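Local atomic coordinates of cytochrome P450 (Novosphingobium aromaticivorans, PDB entry 3OFT), a protein that belongs to the cytochrome P450 family of haem-thiolate proteins and holds an iron protoporphyrin IX within a largely helical fold. Residues F14-P19 / L72-G77; P76-V81 / M177-L182. All blocks are in the same frame, centred on the assembly; numbering follows the deposited sequence.

How the contacts relate
Contact 1 and contact 2 follow one another along the chain, sharing Pro76 and Gly77, with centres about 14 Å apart. Contact 1 is the more buried: it sets two loops against each other through a small, mainly apolar meeting, with one threonine hydroxyl beside the phenylalanine ring, near the sheet that contains strand 48-51. Contact 2 lies at the surface, between the first turns of two helices, and buries more area, 209 against 136 Å². Neither is joined by a hydrogen bond across its segments; in both, the polar bonds shape a segment from within, as an Asx turn in one and a capping box in the other. Leu72 CD2 packs on Leu78 CD2 at 3.5 Å.

Contact 1: F14-P19 / L72-G77; sequences FDIFNP and LAVTPG
The Phe17 ring meets residues 72-77 obliquely, neither squarely on a face nor on its edge, and it does so with its far carbons: CZ lies 3.5 Å from Thr75 OG1, and CE2 3.9 Å from Val74 CG2. One face of the same ring is overlain near its rim by CG1 of the preceding residue, Ile16, 4.0 Å above the plane. The ends of Ile16 and Val74 meet head-on, Ile16 CD1 standing 3.4 Å from Val74 CG2, a close approach for two methyl carbons. Val74 CG2 thus touches both the end of Ile16 and the far carbons of the Phe17 ring. On Ile16, CG1 sits between the backbone N and the carbonyl carbon (chi1 64°), which sends the ethyl branch across to the valine.

The loop presenting this pair is folded locally. Asp15 to Asn18 form a type I beta turn, and Phe17 N gives a 2.9 Å hydrogen bond to Asp15 OD2, reached from above the carboxylate plane, which makes an Asx turn; Asn45 ND2 is a second partner of that oxygen. His48 of strand 48-51 touches both Ile16 and Val74. The arrangement is that of the P450 N-terminal region, where the loop after the first short strand backs onto the loop leading into helix 78-82, by chain order the probable B' helix; Leu72, in that loop, touches the bound (2R,5R)-hexane-2,5-diol.

Contact 2: P76-V81 / M177-L182; sequences PGLGKV and MTVEQL
A helix-to-helix surface contact of the P450 fold is made here, between helix 78-82 and the start of helix 179-199, which by their order in the chain probably correspond to the B' and G helices. Val81 and Val179 carry most of it in almost equal measure; the two valines run alongside each other, pointing opposite ways. Their methyls meet pairwise: Val81 CG1 is 3.9 Å from Val179 CG2, and Val81 CG2 is 3.9 Å from Val179 CG1. With CG1 anti to its own N (chi1 172°), Val81 also brings that methyl to 3.5 Å from Glu180 OE2. The glutamate arrives there because its chain bends at CB-CG (chi2 67°), laying the carboxylate across the valine; its other oxygen, OE1, makes a salt bridge with Lys183, so the charged end is anchored one turn along its own helix. Leu78 adds a looser, crossing contact, CD2 at 4.1 Å from Val179 CG2.

Both helices begin within the segments. Thr178 and Gln181 form a capping box: Gln181 N donates to Thr178 OG1 (3.1 Å), and Thr178 N returns a bond to Gln181 OE1 (2.9 Å), approaching 32° off the carbonyl plane. This satisfies two backbone N-H groups at the helix start that lack an in-helix acceptor. Across the contact, Gly77 is the N-cap of the shorter helix, with positive phi, and its carbonyl O receives Val81 N.

Beyond the pair, Met82 of helix 78-82 touches both Val179 and Leu182, extending the apolar seam, while Leu182 reaches Leu170 of helix 160-171. The short helix therefore lies against helix 179-199, which in turn packs on helix 160-171.

Contact 1: F14-P19 / L72-G77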
loop_
_atom_site.group_PDB
_atom_site.type_symbol
_atom_site.label_atom_id
_atom_site.label_comp_id
_atom_site.label_asym_id
_atom_site.label_seq_id
_atom_site.Cartn_x
_atom_site.Cartn_y
_atom_site.Cartn_z
ATOM N N PHE A 14 12.307 -13.648 14.048
ATOM C CA PHE A 14 11.667 -13.154 12.808
ATOM C C PHE A 14 12.106 -11.755 12.354
ATOM O O PHE A 14 11.873 -10.779 13.068
ATOM C CB PHE A 14 10.145 -13.177 12.998
ATOM C CG PHE A 14 9.356 -13.184 11.713
ATOM C CD1 PHE A 14 8.978 -14.400 11.113
ATOM C CD2 PHE A 14 8.945 -11.987 11.127
ATOM C CE1 PHE A 14 8.218 -14.414 9.955
ATOM C CE2 PHE A 14 8.208 -11.990 9.930
ATOM C CZ PHE A 14 7.819 -13.225 9.367
ATOM N N ASP A 15 12.726 -11.666 11.164
ATOM C CA ASP A 15 13.146 -10.406 10.559
ATOM C C ASP A 15 12.069 -9.933 9.577
ATOM O O ASP A 15 11.917 -10.513 8.505
ATOM C CB ASP A 15 14.463 -10.600 9.800
ATOM C CG ASP A 15 14.926 -9.350 9.063
ATOM O OD1 ASP A 15 15.981 -9.483 8.405
ATOM O OD2 ASP A 15 14.285 -8.250 9.097
ATOM N N ILE A 16 11.344 -8.872 9.933
ATOM C CA ILE A 16 10.253 -8.373 9.075
ATOM C C ILE A 16 10.666 -7.906 7.669
ATOM O O ILE A 16 9.839 -7.901 6.725
ATOM C CB ILE A 16 9.431 -7.297 9.821
ATOM C CG1 ILE A 16 10.327 -6.078 10.104
ATOM C CG2 ILE A 16 8.794 -7.962 11.059
ATOM C CD1 ILE A 16 9.840 -5.127 11.210
ATOM N N PHE A 17 11.941 -7.567 7.507
ATOM C CA PHE A 17 12.482 -7.184 6.212
ATOM C C PHE A 17 12.823 -8.373 5.314
ATOM O O PHE A 17 12.897 -8.211 4.104
ATOM C CB PHE A 17 13.675 -6.211 6.361
ATOM C CG PHE A 17 13.301 -4.918 7.038
ATOM C CD1 PHE A 17 12.552 -3.958 6.369
ATOM C CD2 PHE A 17 13.672 -4.672 8.364
ATOM C CE1 PHE A 17 12.198 -2.755 6.989
ATOM C CE2 PHE A 17 13.311 -3.472 9.000
ATOM C CZ PHE A 17 12.581 -2.510 8.315
ATOM N N ASN A 18 13.068 -9.548 5.895
ATOM C CA ASN A 18 13.278 -10.751 5.090
ATOM C C ASN A 18 12.733 -11.998 5.774
ATOM O O ASN A 18 13.492 -12.816 6.295
ATOM C CB ASN A 18 14.717 -10.928 4.530
ATOM C CG ASN A 18 15.780 -10.174 5.304
ATOM O OD1 ASN A 18 15.915 -8.949 5.200
ATOM N ND2 ASN A 18 16.587 -10.913 6.056
ATOM N N PRO A 19 11.397 -12.135 5.810
ATOM C CA PRO A 19 10.837 -13.338 6.421
ATOM C C PRO A 19 11.343 -14.608 5.698
ATOM O O PRO A 19 11.531 -14.601 4.474
ATOM C CB PRO A 19 9.330 -13.144 6.254
ATOM C CG PRO A 19 9.150 -11.636 6.155
ATOM C CD PRO A 19 10.355 -11.180 5.385
ATOM N N LEU A 72 6.496 5.602 12.607
ATOM C CA LEU A 72 6.522 5.228 11.167
ATOM C C LEU A 72 7.085 3.831 10.895
ATOM O O LEU A 72 6.500 3.066 10.134
ATOM C CB LEU A 72 7.231 6.261 10.264
ATOM C CG LEU A 72 7.241 6.035 8.730
ATOM C CD1 LEU A 72 5.808 6.118 8.207
ATOM C CD2 LEU A 72 8.095 7.067 7.991
ATOM N N ALA A 73 8.235 3.527 11.493
ATOM C CA ALA A 73 8.920 2.297 11.173
ATOM C C ALA A 73 9.772 1.843 12.314
ATOM O O ALA A 73 10.147 2.655 13.214
ATOM C CB ALA A 73 9.770 2.446 9.913
ATOM N N VAL A 74 10.117 0.556 12.287
ATOM C CA VAL A 74 11.098 0.042 13.238
ATOM C C VAL A 74 12.556 0.495 12.974
ATOM O O VAL A 74 13.392 0.415 13.876
ATOM C CB VAL A 74 11.007 -1.516 13.412
ATOM C CG1 VAL A 74 9.573 -1.917 13.857
ATOM C CG2 VAL A 74 11.416 -2.208 12.153
ATOM N N THR A 75 12.865 0.967 11.764
ATOM C CA THR A 75 14.193 1.533 11.472
ATOM C C THR A 75 14.321 2.893 12.128
ATOM O O THR A 75 13.517 3.776 11.822
ATOM C CB THR A 75 14.349 1.747 9.978
ATOM O OG1 THR A 75 13.885 0.592 9.299
ATOM C CG2 THR A 75 15.787 1.982 9.614
ATOM N N PRO A 76 15.339 3.093 13.013
ATOM C CA PRO A 76 15.429 4.378 13.705
ATOM C C PRO A 76 15.685 5.521 12.733
ATOM O O PRO A 76 16.414 5.358 11.750
ATOM C CB PRO A 76 16.639 4.208 14.638
ATOM C CG PRO A 76 16.806 2.733 14.790
ATOM C CD PRO A 76 16.380 2.144 13.483
ATOM N N GLY A 77 15.084 6.671 13.037
ATOM C CA GLY A 77 15.281 7.880 12.264
ATOM C C GLY A 77 14.386 8.101 11.047
ATOM O O GLY A 77 14.335 9.218 10.532
#

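Contact 2: P76-V81 / M177-L182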
loop_
_atom_site.group_PDB
_atom_site.type_symbol
_atom_site.label_atom_id
_atom_site.label_comp_id
_atom_site.label_asym_id
_atom_site.label_seq_id
_atom_site.Cartn_x
_atom_site.Cartn_y
_atom_site.Cartn_z
ATOM N N PRO A 76 15.339 3.093 13.013
ATOM C CA PRO A 76 15.429 4.378 13.705
ATOM C C PRO A 76 15.685 5.521 12.733
ATOM O O PRO A 76 16.414 5.358 11.750
ATOM C CB PRO A 76 16.639 4.208 14.638
ATOM C CG PRO A 76 16.806 2.733 14.790
ATOM C CD PRO A 76 16.380 2.144 13.483
ATOM N N GLY A 77 15.084 6.671 13.037
ATOM C CA GLY A 77 15.281 7.880 12.264
ATOM C C GLY A 77 14.386 8.101 11.047
ATOM O O GLY A 77 14.335 9.218 10.532
ATOM N N LEU A 78 13.685 7.064 10.596
ATOM C CA LEU A 78 12.951 7.118 9.353
ATOM C C LEU A 78 11.759 8.071 9.541
ATOM O O LEU A 78 11.568 9.002 8.752
ATOM C CB LEU A 78 12.430 5.733 8.976
ATOM C CG LEU A 78 12.262 5.354 7.510
ATOM C CD1 LEU A 78 11.889 3.865 7.402
ATOM C CD2 LEU A 78 11.258 6.177 6.756
ATOM N N GLY A 79 10.969 7.824 10.582
ATOM C CA GLY A 79 9.819 8.690 10.891
ATOM C C GLY A 79 10.192 10.112 11.191
ATOM O O GLY A 79 9.476 11.061 10.833
ATOM N N LYS A 80 11.320 10.269 11.872
ATOM C CA LYS A 80 11.777 11.595 12.261
ATOM C C LYS A 80 12.059 12.413 11.016
ATOM O O LYS A 80 11.825 13.626 10.998
ATOM C CB LYS A 80 13.041 11.484 13.132
ATOM C CG LYS A 80 13.628 12.819 13.554
ATOM C CD LYS A 80 14.319 12.671 14.903
ATOM C CE LYS A 80 14.087 13.924 15.747
ATOM N NZ LYS A 80 15.110 14.948 15.442
ATOM N N VAL A 81 12.563 11.760 9.967
ATOM C CA VAL A 81 12.802 12.472 8.713
ATOM C C VAL A 81 11.521 12.717 7.898
ATOM O O VAL A 81 11.268 13.827 7.423
ATOM C CB VAL A 81 13.904 11.782 7.879
ATOM C CG1 VAL A 81 14.024 12.406 6.481
ATOM C CG2 VAL A 81 15.283 11.902 8.631
ATOM N N MET A 177 21.734 6.549 -1.357
ATOM C CA MET A 177 20.754 7.604 -1.020
ATOM C C MET A 177 20.100 7.393 0.353
ATOM O O MET A 177 19.308 6.468 0.531
ATOM C CB MET A 177 19.689 7.706 -2.131
ATOM C CG MET A 177 18.573 8.736 -1.900
ATOM S SD MET A 177 17.545 9.079 -3.367
ATOM C CE MET A 177 18.267 10.610 -3.968
ATOM N N THR A 178 20.451 8.242 1.318
ATOM C CA THR A 178 19.921 8.142 2.687
ATOM C C THR A 178 18.424 8.499 2.756
ATOM O O THR A 178 17.849 8.989 1.767
ATOM C CB THR A 178 20.665 9.086 3.620
ATOM O OG1 THR A 178 20.529 10.427 3.128
ATOM C CG2 THR A 178 22.166 8.689 3.737
ATOM N N VAL A 179 17.793 8.273 3.910
ATOM C CA VAL A 179 16.400 8.689 4.052
ATOM C C VAL A 179 16.268 10.200 3.876
ATOM O O VAL A 179 15.317 10.667 3.249
ATOM C CB VAL A 179 15.729 8.214 5.366
ATOM C CG1 VAL A 179 16.460 8.756 6.586
ATOM C CG2 VAL A 179 14.244 8.650 5.399
ATOM N N GLU A 180 17.205 10.965 4.427
ATOM C CA GLU A 180 17.188 12.419 4.262
ATOM C C GLU A 180 17.307 12.821 2.777
ATOM O O GLU A 180 16.599 13.727 2.313
ATOM C CB GLU A 180 18.243 13.087 5.170
ATOM C CG GLU A 180 18.294 14.621 5.110
ATOM C CD GLU A 180 17.052 15.338 5.670
ATOM O OE1 GLU A 180 16.622 16.349 5.057
ATOM O OE2 GLU A 180 16.515 14.912 6.716
ATOM N N GLN A 181 18.137 12.115 2.009
ATOM C CA GLN A 181 18.286 12.462 0.585
ATOM C C GLN A 181 17.040 12.118 -0.220
ATOM O O GLN A 181 16.694 12.814 -1.157
ATOM C CB GLN A 181 19.509 11.775 -0.028
ATOM C CG GLN A 181 20.826 12.344 0.499
ATOM C CD GLN A 181 22.012 11.504 0.100
ATOM O OE1 GLN A 181 21.885 10.304 -0.117
ATOM N NE2 GLN A 181 23.174 12.140 -0.020
ATOM N N LEU A 182 16.400 11.008 0.132
ATOM C CA LEU A 182 15.151 10.591 -0.513
ATOM C C LEU A 182 14.023 11.586 -0.204
ATOM O O LEU A 182 13.273 11.981 -1.100
ATOM C CB LEU A 182 14.767 9.191 -0.056
ATOM C CG LEU A 182 13.425 8.623 -0.522
ATOM C CD1 LEU A 182 13.295 8.588 -2.058
ATOM C CD2 LEU A 182 13.226 7.216 0.060
#